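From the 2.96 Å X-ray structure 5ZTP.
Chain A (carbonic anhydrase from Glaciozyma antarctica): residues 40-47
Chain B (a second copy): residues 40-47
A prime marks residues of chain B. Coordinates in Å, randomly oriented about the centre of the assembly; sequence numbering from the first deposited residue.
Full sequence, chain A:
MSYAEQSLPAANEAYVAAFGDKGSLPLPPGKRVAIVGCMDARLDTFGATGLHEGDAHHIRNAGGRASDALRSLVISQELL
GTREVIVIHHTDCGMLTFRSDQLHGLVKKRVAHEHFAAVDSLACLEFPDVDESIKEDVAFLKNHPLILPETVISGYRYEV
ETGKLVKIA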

ATOM      1  N   ASP A  40       0.647  -3.840   7.687  1.00 12.79           N
ATOM      2  CA  ASP A  40       1.338  -4.279   8.905  1.00 13.03           C
ATOM      3  C   ASP A  40       2.834  -4.313   8.700  1.00 13.30           C
ATOM      4  O   ASP A  40       3.319  -4.858   7.694  1.00 13.50           O
ATOM      5  N   ALA A  41       3.555  -3.759   9.673  1.00 13.46           N
ATOM      6  CA  ALA A  41       4.986  -3.515   9.552  1.00 13.64           C
ATOM      7  C   ALA A  41       5.783  -4.769   9.375  1.00 14.11           C
ATOM      8  O   ALA A  41       6.877  -4.713   8.823  1.00 13.74           O
ATOM      9  N   ARG A  42       5.236  -5.891   9.854  1.00 14.78           N
ATOM     10  CA  ARG A  42       5.923  -7.172   9.845  1.00 15.40           C
ATOM     11  C   ARG A  42       5.838  -7.928   8.537  1.00 15.67           C
ATOM     12  O   ARG A  42       6.368  -9.018   8.447  1.00 15.90           O
ATOM     13  N   LEU A  43       5.146  -7.379   7.543  1.00 16.29           N
ATOM     14  CA  LEU A  43       4.928  -8.058   6.259  1.00 16.72           C
ATOM     15  C   LEU A  43       5.663  -7.326   5.162  1.00 17.11           C
ATOM     16  O   LEU A  43       5.507  -6.126   4.980  1.00 17.25           O
ATOM     17  N   ASP A  44       6.492  -8.059   4.444  1.00 17.77           N
ATOM     18  CA  ASP A  44       7.143  -7.527   3.290  1.00 17.86           C
ATOM     19  C   ASP A  44       6.617  -8.306   2.153  1.00 17.64           C
ATOM     20  O   ASP A  44       6.960  -9.462   1.995  1.00 18.10           O
ATOM     21  N   THR A  45       5.808  -7.641   1.347  1.00 17.77           N
ATOM     22  CA  THR A  45       5.162  -8.233   0.198  1.00 17.67           C
ATOM     23  C   THR A  45       6.109  -8.516  -0.968  1.00 18.02           C
ATOM     24  O   THR A  45       5.692  -9.072  -1.986  1.00 17.76           O
ATOM     25  N   PHE A  46       7.374  -8.114  -0.838  1.00 18.46           N
ATOM     26  CA  PHE A  46       8.414  -8.582  -1.754  1.00 18.57           C
ATOM     27  C   PHE A  46       8.889  -9.970  -1.326  1.00 19.51           C
ATOM     28  O   PHE A  46       8.511 -10.999  -1.918  1.00 19.47           O
ATOM     29  N   GLY A  47       9.702  -9.969  -0.272  1.00 20.16           N
ATOM     30  CA  GLY A  47      10.342 -11.158   0.241  1.00 20.61           C
ATOM     31  C   GLY A  47       9.421 -12.264   0.695  1.00 21.47           C
ATOM     32  O   GLY A  47       9.717 -13.429   0.440  1.00 21.13           O
TER
ATOM     33  N   ASP B  40       4.132   1.278  -7.444  1.00 12.89           N
ATOM     34  CA  ASP B  40       4.974   0.910  -8.600  1.00 13.19           C
ATOM     35  C   ASP B  40       5.832  -0.293  -8.284  1.00 13.61           C
ATOM     36  O   ASP B  40       6.480  -0.341  -7.237  1.00 13.59           O
ATOM     37  N   ALA B  41       5.845  -1.247  -9.214  1.00 14.01           N
ATOM     38  CA  ALA B  41       6.425  -2.564  -8.975  1.00 14.19           C
ATOM     39  C   ALA B  41       7.901  -2.509  -8.695  1.00 14.44           C
ATOM     40  O   ALA B  41       8.426  -3.418  -8.062  1.00 13.74           O
ATOM     41  N   ARG B  42       8.555  -1.449  -9.185  1.00 14.96           N
ATOM     42  CA  ARG B  42       9.991  -1.297  -9.091  1.00 15.24           C
ATOM     43  C   ARG B  42      10.471  -0.737  -7.772  1.00 15.68           C
ATOM     44  O   ARG B  42      11.666  -0.562  -7.598  1.00 15.17           O
ATOM     45  N   LEU B  43       9.550  -0.444  -6.853  1.00 16.59           N
ATOM     46  CA  LEU B  43       9.886   0.152  -5.558  1.00 17.00           C
ATOM     47  C   LEU B  43       9.600  -0.831  -4.443  1.00 17.60           C
ATOM     48  O   LEU B  43       8.506  -1.349  -4.317  1.00 17.49           O
ATOM     49  N   ASP B  44      10.618  -1.097  -3.645  1.00 18.73           N
ATOM     50  CA  ASP B  44      10.454  -1.885  -2.473  1.00 19.03           C
ATOM     51  C   ASP B  44      10.725  -0.961  -1.343  1.00 19.38           C
ATOM     52  O   ASP B  44      11.858  -0.589  -1.111  1.00 19.62           O
ATOM     53  N   THR B  45       9.666  -0.634  -0.621  1.00 20.11           N
ATOM     54  CA  THR B  45       9.710   0.273   0.506  1.00 20.00           C
ATOM     55  C   THR B  45      10.381  -0.309   1.749  1.00 20.12           C
ATOM     56  O   THR B  45      10.538   0.387   2.753  1.00 20.32           O
ATOM     57  N   PHE B  46      10.758  -1.585   1.699  1.00 20.22           N
ATOM     58  CA  PHE B  46      11.660  -2.147   2.711  1.00 20.09           C
ATOM     59  C   PHE B  46      13.111  -1.791   2.366  1.00 20.27           C
ATOM     60  O   PHE B  46      13.709  -0.884   2.958  1.00 20.06           O
ATOM     61  N   GLY B  47      13.641  -2.505   1.375  1.00 20.23           N
ATOM     62  CA  GLY B  47      15.021  -2.392   0.946  1.00 20.08           C
ATOM     63  C   GLY B  47      15.460  -1.027   0.463  1.00 20.27           C
ATOM     64  O   GLY B  47      16.569  -0.615   0.789  1.00 20.82           O
TER

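The two stretches are copies of one loop, and they meet with near-perfect twofold equivalence: the CA of Asp44 lies 7.0 Å from the CA of Phe46′, and the CA of Phe46 lies 7.0 Å from the CA of Asp44′. Together they bury 307 Å², most of it on Asp44, Phe46 and their mates. In each copy these two residues direct the CA-to-CB bond toward the other stretch, whereas those of Arg42 and Leu43 point away and those of Ala41 and Thr45 run sideways.

The main packing contact is a pair of reciprocal CH-pi interactions. Phe46 adopts an m rotamer (chi1 -87°, chi2 64°) and Asp44 a t rotamer (chi1 168°), with matching values in chain B. Asp44 CB sits 3.5 Å from the centroid of the Phe46′ ring and only 12° off its normal, which places the methylene squarely over the face; Asp44′ CB does the same above the Phe46 ring. One carboxylate oxygen also lies over that face, with Asp44 OD1 3.4 Å from Phe46′ CD1 and Asp44′ OD1 3.4 Å from Phe46 CD1.

Two backbone carbonyl oxygens approach the far end of each ring, both obliquely. Phe46 CZ approaches Leu43′ O at 3.2 Å and Ala41′ O at 3.7 Å, and Phe46′ CZ meets Leu43 O and Ala41 O at the same respective distances. Leu43 and Ala41 therefore contribute through their main chains: in the Leu43 side chain (chi1 167°, t; chi2 69°, p), CB comes no closer than 5.9 Å, to Phe46′ CZ, and Ala41 CB no closer than 6.4 Å, also to Phe46′ CZ.

No hydrogen bond crosses between the stretches. The nearest polar approach, Asp44 OD1 to Asp44′ OD1 at 3.5 Å, sets two acceptors of like charge close together and is not a hydrogen bond. Each carboxylate is instead engaged by amides of its own loop: Phe46 N donates to Asp44 OD1 (3.1 Å, 159°) and Gly47 N to Asp44 OD2 (2.5 Å, 151°). These bonds tie the carboxylate to the Phe46 and Gly47 amides while CB faces the partner ring. Chain B repeats the arrangement, with Phe46′ N to Asp44′ OD1 at 3.1 Å and Gly47′ N to Asp44′ OD2 at 2.6 Å. Gly47 has no side chain, and a CB at its ideal position would lie 2.8 Å from Asp44 OD2, a clash within its own chain.

Behind the contact, a local salt bridge braces each type I turn from Asp40 to Leu43. Arg42 (m, t, m for chi1 to chi3) donates from NH2 to Asp40 OD1 and from NE to Asp40 OD2, both at 2.8 Å, while Arg42 N reaches Asp40 OD2 at 3.2 Å. The turn is closed by Leu43 N to Asp40 O at 3.1 Å. The closest side-chain atom of Asp40 (chi1 -176°, t), OD2, stays 8.1 Å from Phe46′ CZ, and Thr45 (chi1 46°, p) hydrogen-bonds through OG1 elsewhere in the structure.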

ATOM      1  CB  ASP A  40       0.859  -5.676   9.312  1.00 13.06           C
ATOM      2  CG  ASP A  40       1.465  -6.158  10.619  1.00 13.15           C
ATOM      3  OD1 ASP A  40       1.031  -5.711  11.719  1.00 12.72           O
ATOM      4  OD2 ASP A  40       2.371  -7.012  10.533  1.00 13.10           O
ATOM      5  CB  ALA A  41       5.491  -2.794  10.779  1.00 13.71           C
ATOM      6  CB  ARG A  42       5.340  -8.056  10.924  1.00 16.22           C
ATOM      7  CG  ARG A  42       5.554  -7.507  12.317  1.00 17.33           C
ATOM      8  CD  ARG A  42       4.640  -8.188  13.323  1.00 18.31           C
ATOM      9  NE  ARG A  42       3.238  -7.850  13.095  1.00 18.99           N
ATOM     10  CZ  ARG A  42       2.236  -8.203  13.891  1.00 20.04           C
ATOM     11  NH1 ARG A  42       2.469  -8.918  14.989  1.00 19.90           N
ATOM     12  NH2 ARG A  42       0.985  -7.824  13.593  1.00 20.81           N
ATOM     13  CB  LEU A  43       3.439  -8.101   5.909  1.00 17.09           C
ATOM     14  CG  LEU A  43       2.995  -8.490   4.485  1.00 17.26           C
ATOM     15  CD1 LEU A  43       3.269  -9.955   4.165  1.00 17.57           C
ATOM     16  CD2 LEU A  43       1.508  -8.201   4.323  1.00 17.31           C
ATOM     17  CB  ASP A  44       8.641  -7.708   3.315  1.00 18.32           C
ATOM     18  CG  ASP A  44       9.251  -7.415   1.971  1.00 18.96           C
ATOM     19  OD1 ASP A  44       8.850  -6.409   1.325  1.00 18.86           O
ATOM     20  OD2 ASP A  44      10.094  -8.221   1.541  1.00 19.76           O
ATOM     21  CB  THR A  45       4.037  -7.304  -0.263  1.00 17.58           C
ATOM     22  OG1 THR A  45       4.515  -5.951  -0.293  1.00 17.06           O
ATOM     23  CG2 THR A  45       2.880  -7.398   0.708  1.00 17.73           C
ATOM     24  CB  PHE A  46       9.585  -7.606  -1.795  1.00 17.90           C
ATOM     25  CG  PHE A  46       9.419  -6.499  -2.785  1.00 17.78           C
ATOM     26  CD1 PHE A  46       8.407  -5.565  -2.640  1.00 17.63           C
ATOM     27  CD2 PHE A  46      10.288  -6.385  -3.869  1.00 17.60           C
ATOM     28  CE1 PHE A  46       8.274  -4.533  -3.558  1.00 17.90           C
ATOM     29  CE2 PHE A  46      10.156  -5.356  -4.783  1.00 17.54           C
ATOM     30  CZ  PHE A  46       9.159  -4.421  -4.624  1.00 17.54           C
TER
ATOM     31  CB  ASP B  40       5.890   2.076  -9.002  1.00 13.10           C
ATOM     32  CG  ASP B  40       6.721   1.783 -10.237  1.00 12.91           C
ATOM     33  OD1 ASP B  40       6.198   1.848 -11.371  1.00 12.40           O
ATOM     34  OD2 ASP B  40       7.926   1.515 -10.063  1.00 13.14           O
ATOM     35  CB  ALA B  41       6.188  -3.449 -10.171  1.00 14.39           C
ATOM     36  CB  ARG B  42      10.460  -0.374 -10.180  1.00 15.64           C
ATOM     37  CG  ARG B  42      10.212  -0.923 -11.568  1.00 16.34           C
ATOM     38  CD  ARG B  42      10.344   0.174 -12.614  1.00 16.82           C
ATOM     39  NE  ARG B  42       9.283   1.160 -12.497  1.00 17.34           N
ATOM     40  CZ  ARG B  42       9.074   2.155 -13.356  1.00 18.58           C
ATOM     41  NH1 ARG B  42       9.869   2.308 -14.411  1.00 19.33           N
ATOM     42  NH2 ARG B  42       8.053   2.997 -13.169  1.00 18.68           N
ATOM     43  CB  LEU B  43       9.081   1.427  -5.323  1.00 17.01           C
ATOM     44  CG  LEU B  43       9.066   2.066  -3.920  1.00 17.18           C
ATOM     45  CD1 LEU B  43      10.409   2.664  -3.518  1.00 17.07           C
ATOM     46  CD2 LEU B  43       7.988   3.142  -3.875  1.00 17.00           C
ATOM     47  CB  ASP B  44      11.437  -3.020  -2.383  1.00 19.48           C
ATOM     48  CG  ASP B  44      11.445  -3.630  -1.007  1.00 20.38           C
ATOM     49  OD1 ASP B  44      10.351  -3.835  -0.420  1.00 21.28           O
ATOM     50  OD2 ASP B  44      12.541  -3.869  -0.483  1.00 21.42           O
ATOM     51  CB  THR B  45       8.281   0.705   0.841  1.00 20.23           C
ATOM     52  OG1 THR B  45       7.427  -0.450   0.849  1.00 19.94           O
ATOM     53  CG2 THR B  45       7.777   1.680  -0.214  1.00 20.25           C
ATOM     54  CB  PHE B  46      11.500  -3.671   2.803  1.00 19.64           C
ATOM     55  CG  PHE B  46      10.421  -4.114   3.731  1.00 18.89           C
ATOM     56  CD1 PHE B  46       9.099  -3.809   3.467  1.00 18.60           C
ATOM     57  CD2 PHE B  46      10.728  -4.846   4.868  1.00 18.60           C
ATOM     58  CE1 PHE B  46       8.097  -4.228   4.334  1.00 18.99           C
ATOM     59  CE2 PHE B  46       9.732  -5.266   5.737  1.00 18.75           C
ATOM     60  CZ  PHE B  46       8.413  -4.970   5.467  1.00 18.67           C
TER